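Local coordinates for 27kDa outer membrane protein (PDB 3GYK), which probably acts as a thiol-disulfide oxidoreductase through its DsbA-like thioredoxin domain, which makes up most of this fragment, at residues Y36-M41 and M92-K97. Sequence-based numbering, arbitrary orientation.
Sequences YCRRAM and MGMSGK. With SO4 (sulfate ion), chain F; SO4 (sulfate ion), chain G; SO4 (sulfate ion), chain E.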
# COMPACT_ATOMS: atom_id res chain seq x y z
N TYR A 36 -13.28 -1.83 1.80
CA TYR A 36 -13.04 -1.52 0.40
C TYR A 36 -11.59 -1.71 -0.03
O TYR A 36 -11.35 -1.97 -1.20
CB TYR A 36 -13.54 -0.10 0.05
CG TYR A 36 -14.99 -0.02 -0.38
CD1 TYR A 36 -15.92 0.68 0.39
CD2 TYR A 36 -15.41 -0.56 -1.59
CE1 TYR A 36 -17.23 0.78 -0.01
CE2 TYR A 36 -16.72 -0.44 -2.01
CZ TYR A 36 -17.63 0.24 -1.22
OH TYR A 36 -18.94 0.34 -1.65
N CYS A 37 -10.62 -1.54 0.88
CA CYS A 37 -9.23 -1.94 0.57
C CYS A 37 -9.11 -3.42 0.30
O CYS A 37 -8.39 -3.85 -0.64
CB CYS A 37 -8.29 -1.54 1.71
SG CYS A 37 -8.15 0.27 1.86
N ARG A 38 -9.77 -4.23 1.11
CA ARG A 38 -9.71 -5.67 0.90
C ARG A 38 -10.32 -6.04 -0.47
O ARG A 38 -9.81 -6.93 -1.17
CB ARG A 38 -10.38 -6.41 2.07
CG ARG A 38 -9.64 -6.27 3.37
CD ARG A 38 -10.24 -7.15 4.48
NE ARG A 38 -9.39 -7.08 5.66
CZ ARG A 38 -9.49 -7.89 6.71
NH1 ARG A 38 -10.41 -8.85 6.72
NH2 ARG A 38 -8.66 -7.75 7.74
N ARG A 39 -11.40 -5.35 -0.84
CA ARG A 39 -12.03 -5.50 -2.14
C ARG A 39 -11.13 -5.01 -3.30
O ARG A 39 -11.12 -5.61 -4.38
CB ARG A 39 -13.36 -4.72 -2.15
CG ARG A 39 -14.23 -5.07 -3.33
CD ARG A 39 -15.63 -4.46 -3.20
NE ARG A 39 -16.23 -4.32 -4.53
CZ ARG A 39 -17.38 -3.71 -4.78
NH1 ARG A 39 -18.09 -3.19 -3.77
NH2 ARG A 39 -17.83 -3.62 -6.03
N ALA A 40 -10.38 -3.93 -3.07
CA ALA A 40 -9.50 -3.36 -4.09
C ALA A 40 -8.30 -4.28 -4.37
O ALA A 40 -7.72 -4.19 -5.44
CB ALA A 40 -9.00 -1.96 -3.67
N MSE A 41 -7.94 -5.15 -3.43
CA MSE A 41 -6.73 -6.00 -3.63
C MSE A 41 -6.76 -6.76 -4.95
O MSE A 41 -5.79 -6.70 -5.71
CB MSE A 41 -6.54 -6.97 -2.45
CG MSE A 41 -5.40 -7.92 -2.70
SE MSE A 41 -5.33 -9.29 -1.36
CE MSE A 41 -6.52 -10.57 -2.16
N MSE A 92 -4.04 -8.52 3.44
CA MSE A 92 -5.18 -7.93 2.74
C MSE A 92 -6.20 -8.99 2.30
O MSE A 92 -7.40 -8.69 2.16
CB MSE A 92 -4.65 -7.03 1.60
CG MSE A 92 -5.60 -6.02 1.09
SE MSE A 92 -6.27 -4.79 2.46
CE MSE A 92 -4.89 -3.44 2.51
N GLY A 93 -5.76 -10.26 2.17
CA GLY A 93 -6.65 -11.35 1.80
C GLY A 93 -7.14 -12.22 2.96
O GLY A 93 -7.79 -13.26 2.76
N MSE A 94 -6.83 -11.80 4.18
CA MSE A 94 -7.17 -12.60 5.36
C MSE A 94 -8.66 -12.59 5.70
O MSE A 94 -9.40 -11.70 5.29
CB MSE A 94 -6.37 -12.15 6.57
CG MSE A 94 -6.96 -10.96 7.29
SE MSE A 94 -5.70 -10.25 8.54
CE MSE A 94 -5.90 -11.61 9.96
N SER A 95 -9.09 -13.59 6.46
CA SER A 95 -10.45 -13.62 6.97
C SER A 95 -10.41 -13.08 8.40
O SER A 95 -9.55 -13.45 9.19
CB SER A 95 -10.98 -15.04 6.90
OG SER A 95 -12.32 -15.10 7.36
N GLY A 96 -11.30 -12.15 8.73
CA GLY A 96 -11.30 -11.61 10.09
C GLY A 96 -10.35 -10.44 10.29
O GLY A 96 -9.68 -9.99 9.35
N LYS A 97 -10.30 -9.97 11.53
CA LYS A 97 -9.69 -8.68 11.83
C LYS A 97 -8.17 -8.71 11.83
O LYS A 97 -7.55 -9.64 12.36
CB LYS A 97 -10.15 -8.16 13.19
CG LYS A 97 -9.72 -6.72 13.47
CD LYS A 97 -10.45 -6.15 14.68
CE LYS A 97 -9.95 -4.74 15.01
NZ LYS A 97 -10.58 -4.32 16.30
S SO4 F . -17.75 -3.43 0.37
O1 SO4 F . -18.79 -2.50 -0.07
O2 SO4 F . -18.06 -3.91 1.71
O3 SO4 F . -17.69 -4.54 -0.58
O4 SO4 F . -16.46 -2.75 0.43
S SO4 G . -7.08 -16.32 6.77
O1 SO4 G . -8.26 -16.64 5.97
O2 SO4 G . -7.43 -15.51 7.93
O3 SO4 G . -6.42 -17.55 7.21
O4 SO4 G . -6.12 -15.64 5.90
S SO4 E . -9.96 -6.85 18.73
O1 SO4 E . -10.80 -8.01 18.49
O2 SO4 E . -9.24 -7.02 19.99
O3 SO4 E . -9.01 -6.70 17.64
O4 SO4 E . -10.80 -5.66 18.80
O HOH W 1 -8.94 -9.34 -0.13
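R38 reaches from helix 35-50 to the loop after helix 84-92 and grips the carbonyl oxygen of G96 with two nitrogens. R38 NH1 lies 3.0 Å and NH2 2.9 Å from G96 O. The oxygen sits in the guanidinium plane, between the two end nitrogens, and both donors approach it from one face of its carbonyl plane. Both bonds are bent to a similar degree, as expected when one oxygen is shared by two N-H groups. R38 CG stands anti to the carbonyl carbon (chi1 -67°), and the chain runs extended from there to NE. M94 CG covers one face of the guanidinium, 3.7 Å from R38 NH2. R38 NE hydrogen-bonds to Y32 O, a further hold on the rotation of the group. An alanine here would probably leave G96 O and Y32 O without their guanidinium donors and open a gap beside M92 SE.

M92 bends at chi2 (58°) and chi3, and its SE lies 3.8 Å from R38 CG. The M92 methyl CE turns to C37 CB, at 4.0 Å. M41 packs from the next helical turn, its SE 3.8 Å from M92 CB. A water lies 2.8 Å from both R38 O and M92 O and links the two backbones.

C37 belongs to a CxxC pattern at the helix start, consistent with a thioredoxin-type redox site. C37 and M92 also rest on F30 of strand 24-30, while M94 packs against R105 and I106 of helix 100-109. The contact thus joins the CxxC helix and the central sheet to the helical region formed by 84-92 and 100-109.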